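Local atomic coordinates of conserved hypothetical membrane lipoprotein (Ureaplasma parvum, PDB entry 3K63), a protein that is of unknown function but, as a membrane-associated lipoprotein of a mycoplasma relative, probably works at the cell surface, here represented by its lipoprotein-associated type-17 domain. Residues 12-17 and 27-32; 63-66 and 72-75. All blocks are in the same frame, centred on the assembly; numbering follows the deposited sequence.

Interaction 1. Residues 12-17 and 27-32; sequences RLKDTF and QNYDQL
Tyr-29 OH is gripped by the backbone N of Phe-19 and by Asp-18 OD1, both at the start of strand 17-21, and it also lies 3.9 Å from CD1 of Leu-13. The contact brings a type II-like beta turn at 12-15, just ahead of that strand, against a short 3-10 turn at 29-31 beyond it, so the two loops that flank the strand meet through one tyrosine. In the first turn Arg-12 O accepts from both Asp-15 N and Thr-16 N, and Lys-14 sits at the positive phi (71°) expected at the third position. The second turn is tied by Gln-31 N to Asn-28 O, at 3.2 Å, and by Leu-32 N to Tyr-29 O.

With CG of Leu-13 swung opposite its backbone N (chi1 -163°), the isobutyl fork points across at the tyrosine and reaches two rings. CD2 lies over one face of Tyr-29, offset toward the rim and 4.3 Å from CE2, while CD1, besides nearing the hydroxyl, covers the rim of a Phe-17 face within the same segment. Lys-14 meets the tyrosine differently: its CG comes up at the ring edge, in plane, 3.7 Å from CE2. The chain runs past the ring in the opposite direction to the tyrosine's own side chain, making an aliphatic contact at the surface. Its bend at chi3 (-85°) keeps the methylene beyond CD alongside the ring, where Lys-14 CE lies 3.8 Å from Tyr-29 CD2.

Interaction 2. Residues 63-66 and 72-75; sequences FLYP and SANK
Chi1 of -65° sets CG of Tyr-65 opposite its own carbonyl carbon, and chi2 of -50° turns the ring so that CD1 is its nearest atom to the Ala-73 methyl. The contact closes the beta-to-alpha connection between strand 56-64 and helix 70-76: the first residues past the strand end touch the helix they lead into, with the CA atoms of Tyr-65 and Ala-73 5.6 Å apart. The methyl of Ala-73 makes the close contacts on the helix side. It meets the tyrosine ring obliquely, with Ala-73 CB 3.4 Å from Tyr-65 CD1, a close fit, and it also rests against the proline ring, 3.8 Å from Pro-66 CD.

Helix 34-40 packs on the same spot, with Pro-34 against Ala-73 and the ring of Tyr-38 stacked on Tyr-65. Asn-74, one residue on, gives its ND2 to Ser-35 OG and Gly-109 O, and Ser-72 OG is hydrogen-bonded to Asp-67 OD2 in the connecting loop.

No hydrogen bond joins the two segments. Cohesion between them is apolar, and with only a methyl projecting from Ala-73, the helix backbone can come this near the tyrosine and proline.

Interaction 1 closes before interaction 2 opens along the chain, and both lie within the same lipoprotein-associated domain. Their centres are 15 Å apart and their nearest atoms about 7 Å, so they do not touch. Two elements relate them. Phe-19 of strand 17-21 meets the ring of Tyr-29 from interaction 1 and that of Phe-63 from the strand in interaction 2. Helix 34-40, which follows residues 27-32, packs on Tyr-65 and Ala-73. Interaction 1 sits by the two-stranded sheet of 17-21 and 45-49, whereas interaction 2 joins the exit of edge strand 56-64 of the three-stranded sheet to helix 70-76; the aromatic residues and helix between them connect these parts of the domain.

Interaction 1. Residues 12-17 and 27-32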
loop_
_atom_site.group_PDB
_atom_site.type_symbol
_atom_site.label_atom_id
_atom_site.label_comp_id
_atom_site.label_asym_id
_atom_site.label_seq_id
_atom_site.Cartn_x
_atom_site.Cartn_y
_atom_site.Cartn_z
ATOM N N ARG A 12 0.986 0.980 -10.681
ATOM C CA ARG A 12 0.286 -0.187 -10.165
ATOM C C ARG A 12 1.264 -1.064 -9.398
ATOM O O ARG A 12 2.381 -1.316 -9.849
ATOM C CB ARG A 12 -0.356 -0.958 -11.318
ATOM C CG ARG A 12 -1.873 -0.805 -11.381
ATOM C CD ARG A 12 -2.375 -0.635 -12.807
ATOM N NE ARG A 12 -2.435 0.767 -13.223
ATOM C CZ ARG A 12 -3.303 1.661 -12.750
ATOM N NH1 ARG A 12 -4.192 1.300 -11.835
ATOM N NH2 ARG A 12 -3.293 2.913 -13.201
ATOM N N LEU A 13 0.842 -1.513 -8.222
ATOM C CA LEU A 13 1.686 -2.333 -7.370
ATOM C C LEU A 13 2.093 -3.613 -8.085
ATOM O O LEU A 13 1.379 -4.111 -8.951
ATOM C CB LEU A 13 0.947 -2.663 -6.072
ATOM C CG LEU A 13 1.777 -3.162 -4.887
ATOM C CD1 LEU A 13 2.807 -2.118 -4.482
ATOM C CD2 LEU A 13 0.844 -3.466 -3.726
ATOM N N LYS A 14 3.258 -4.133 -7.723
ATOM C CA LYS A 14 3.778 -5.350 -8.316
ATOM C C LYS A 14 4.229 -5.153 -9.769
ATOM O O LYS A 14 4.823 -6.049 -10.373
ATOM C CB LYS A 14 2.735 -6.472 -8.202
ATOM C CG LYS A 14 2.884 -7.289 -6.911
ATOM C CD LYS A 14 1.757 -8.294 -6.674
ATOM C CE LYS A 14 0.561 -7.648 -5.986
ATOM N NZ LYS A 14 -0.525 -8.634 -5.696
ATOM N N ASP A 15 3.958 -3.974 -10.319
ATOM C CA ASP A 15 4.358 -3.653 -11.683
ATOM C C ASP A 15 5.395 -2.536 -11.604
ATOM O O ASP A 15 6.606 -2.785 -11.676
ATOM C CB ASP A 15 3.145 -3.185 -12.498
ATOM C CG ASP A 15 3.513 -2.762 -13.918
ATOM O OD1 ASP A 15 4.567 -3.208 -14.425
ATOM O OD2 ASP A 15 2.735 -1.996 -14.533
ATOM N N THR A 16 4.901 -1.311 -11.430
ATOM C CA THR A 16 5.750 -0.132 -11.320
ATOM C C THR A 16 6.628 -0.174 -10.084
ATOM O O THR A 16 7.783 0.249 -10.126
ATOM C CB THR A 16 4.925 1.140 -11.235
ATOM O OG1 THR A 16 3.885 1.097 -12.221
ATOM C CG2 THR A 16 5.821 2.356 -11.477
ATOM N N PHE A 17 6.076 -0.654 -8.976
ATOM C CA PHE A 17 6.843 -0.731 -7.743
ATOM C C PHE A 17 6.283 -1.760 -6.779
ATOM O O PHE A 17 5.184 -2.286 -6.951
ATOM C CB PHE A 17 6.858 0.621 -7.023
ATOM C CG PHE A 17 5.542 0.974 -6.365
ATOM C CD1 PHE A 17 4.419 1.252 -7.139
ATOM C CD2 PHE A 17 5.423 1.015 -4.973
ATOM C CE1 PHE A 17 3.197 1.566 -6.543
ATOM C CE2 PHE A 17 4.200 1.329 -4.367
ATOM C CZ PHE A 17 3.085 1.606 -5.160
ATOM N N GLN A 27 8.286 -11.319 4.335
ATOM C CA GLN A 27 6.938 -11.837 4.111
ATOM C C GLN A 27 6.258 -11.183 2.916
ATOM O O GLN A 27 6.298 -9.966 2.766
ATOM C CB GLN A 27 6.070 -11.638 5.361
ATOM C CG GLN A 27 6.543 -12.386 6.593
ATOM C CD GLN A 27 5.584 -12.229 7.755
ATOM O OE1 GLN A 27 4.460 -12.735 7.723
ATOM N NE2 GLN A 27 6.016 -11.511 8.787
ATOM N N ASN A 28 5.630 -11.994 2.068
ATOM C CA ASN A 28 4.942 -11.473 0.890
ATOM C C ASN A 28 3.624 -10.815 1.261
ATOM O O ASN A 28 3.150 -10.926 2.389
ATOM C CB ASN A 28 4.641 -12.586 -0.110
ATOM C CG ASN A 28 5.881 -13.281 -0.605
ATOM O OD1 ASN A 28 5.793 -14.336 -1.242
ATOM N ND2 ASN A 28 7.051 -12.699 -0.327
ATOM N N TYR A 29 3.025 -10.150 0.282
ATOM C CA TYR A 29 1.765 -9.467 0.480
ATOM C C TYR A 29 0.672 -10.422 0.902
ATOM O O TYR A 29 -0.117 -10.105 1.790
ATOM C CB TYR A 29 1.317 -8.784 -0.802
ATOM C CG TYR A 29 2.302 -7.795 -1.360
ATOM C CD1 TYR A 29 2.949 -6.884 -0.525
ATOM C CD2 TYR A 29 2.564 -7.740 -2.727
ATOM C CE1 TYR A 29 3.835 -5.942 -1.036
ATOM C CE2 TYR A 29 3.442 -6.801 -3.243
ATOM C CZ TYR A 29 4.073 -5.907 -2.389
ATOM O OH TYR A 29 4.937 -4.968 -2.877
ATOM N N ASP A 30 0.619 -11.595 0.271
ATOM C CA ASP A 30 -0.440 -12.540 0.595
ATOM C C ASP A 30 -0.291 -13.286 1.918
ATOM O O ASP A 30 -1.105 -14.143 2.229
ATOM C CB ASP A 30 -0.653 -13.537 -0.562
ATOM C CG ASP A 30 0.588 -14.361 -0.892
ATOM O OD1 ASP A 30 1.611 -14.246 -0.181
ATOM O OD2 ASP A 30 0.521 -15.134 -1.876
ATOM N N GLN A 31 0.750 -12.975 2.684
ATOM C CA GLN A 31 0.969 -13.608 3.986
ATOM C C GLN A 31 0.718 -12.547 5.072
ATOM O O GLN A 31 0.873 -12.800 6.273
ATOM C CB GLN A 31 2.404 -14.142 4.099
ATOM C CG GLN A 31 2.697 -15.335 3.188
ATOM C CD GLN A 31 4.187 -15.670 3.105
ATOM O OE1 GLN A 31 5.039 -14.909 3.582
ATOM N NE2 GLN A 31 4.509 -16.808 2.487
ATOM N N LEU A 32 0.303 -11.357 4.637
ATOM C CA LEU A 32 0.051 -10.246 5.557
ATOM C C LEU A 32 -1.361 -9.700 5.534
ATOM O O LEU A 32 -1.862 -9.272 4.503
ATOM C CB LEU A 32 1.012 -9.100 5.277
ATOM C CG LEU A 32 2.475 -9.330 5.624
ATOM C CD1 LEU A 32 3.284 -8.219 5.006
ATOM C CD2 LEU A 32 2.667 -9.383 7.133
#

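Interaction 2. Residues 63-66 and 72-75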
loop_
_atom_site.group_PDB
_atom_site.type_symbol
_atom_site.label_atom_id
_atom_site.label_comp_id
_atom_site.label_asym_id
_atom_site.label_seq_id
_atom_site.Cartn_x
_atom_site.Cartn_y
_atom_site.Cartn_z
ATOM N N PHE A 63 -1.265 3.886 4.927
ATOM C CA PHE A 63 -2.006 2.706 4.528
ATOM C C PHE A 63 -3.358 2.924 5.230
ATOM O O PHE A 63 -3.413 3.215 6.429
ATOM C CB PHE A 63 -1.340 1.443 5.057
ATOM C CG PHE A 63 -0.165 0.974 4.238
ATOM C CD1 PHE A 63 -0.357 0.364 3.007
ATOM C CD2 PHE A 63 1.137 1.133 4.705
ATOM C CE1 PHE A 63 0.730 -0.081 2.261
ATOM C CE2 PHE A 63 2.217 0.693 3.965
ATOM C CZ PHE A 63 2.014 0.089 2.743
ATOM N N LEU A 64 -4.446 2.796 4.487
ATOM C CA LEU A 64 -5.765 2.987 5.065
ATOM C C LEU A 64 -6.687 1.848 4.691
ATOM O O LEU A 64 -6.525 1.241 3.638
ATOM C CB LEU A 64 -6.362 4.288 4.563
ATOM C CG LEU A 64 -5.614 5.583 4.881
ATOM C CD1 LEU A 64 -6.182 6.736 4.054
ATOM C CD2 LEU A 64 -5.704 5.867 6.371
ATOM N N TYR A 65 -7.648 1.553 5.558
ATOM C CA TYR A 65 -8.620 0.502 5.284
ATOM C C TYR A 65 -9.564 1.132 4.274
ATOM O O TYR A 65 -9.958 2.297 4.418
ATOM C CB TYR A 65 -9.389 0.135 6.549
ATOM C CG TYR A 65 -8.510 -0.478 7.620
ATOM C CD1 TYR A 65 -7.639 -1.534 7.320
ATOM C CD2 TYR A 65 -8.561 -0.032 8.941
ATOM C CE1 TYR A 65 -6.845 -2.133 8.309
ATOM C CE2 TYR A 65 -7.764 -0.631 9.934
ATOM C CZ TYR A 65 -6.919 -1.682 9.605
ATOM O OH TYR A 65 -6.187 -2.321 10.579
ATOM N N PRO A 66 -9.942 0.388 3.233
ATOM C CA PRO A 66 -10.844 0.975 2.243
ATOM C C PRO A 66 -12.102 1.587 2.843
ATOM O O PRO A 66 -12.507 2.687 2.452
ATOM C CB PRO A 66 -11.139 -0.196 1.320
ATOM C CG PRO A 66 -9.834 -0.981 1.384
ATOM C CD PRO A 66 -9.586 -0.991 2.868
ATOM N N SER A 72 -13.495 -5.176 7.565
ATOM C CA SER A 72 -13.879 -5.042 6.158
ATOM C C SER A 72 -12.679 -5.270 5.237
ATOM O O SER A 72 -12.780 -5.929 4.200
ATOM C CB SER A 72 -14.459 -3.643 5.918
ATOM O OG SER A 72 -15.002 -3.525 4.616
ATOM N N ALA A 73 -11.541 -4.720 5.637
ATOM C CA ALA A 73 -10.314 -4.848 4.874
ATOM C C ALA A 73 -9.748 -6.264 4.973
ATOM O O ALA A 73 -9.310 -6.833 3.973
ATOM C CB ALA A 73 -9.298 -3.832 5.373
ATOM N N ASN A 74 -9.756 -6.833 6.174
ATOM C CA ASN A 74 -9.231 -8.176 6.361
ATOM C C ASN A 74 -10.028 -9.222 5.577
ATOM O O ASN A 74 -9.484 -10.242 5.175
ATOM C CB ASN A 74 -9.194 -8.531 7.856
ATOM C CG ASN A 74 -7.987 -7.936 8.566
ATOM O OD1 ASN A 74 -7.147 -7.276 7.946
ATOM N ND2 ASN A 74 -7.889 -8.177 9.865
ATOM N N LYS A 75 -11.314 -8.962 5.353
ATOM C CA LYS A 75 -12.158 -9.892 4.600
ATOM C C LYS A 75 -11.796 -9.906 3.116
ATOM O O LYS A 75 -11.780 -10.968 2.492
ATOM C CB LYS A 75 -13.642 -9.538 4.761
ATOM C CG LYS A 75 -14.288 -10.076 6.036
ATOM C CD LYS A 75 -15.659 -9.464 6.267
ATOM C CE LYS A 75 -16.034 -9.527 7.741
ATOM N NZ LYS A 75 -17.184 -8.635 8.088
#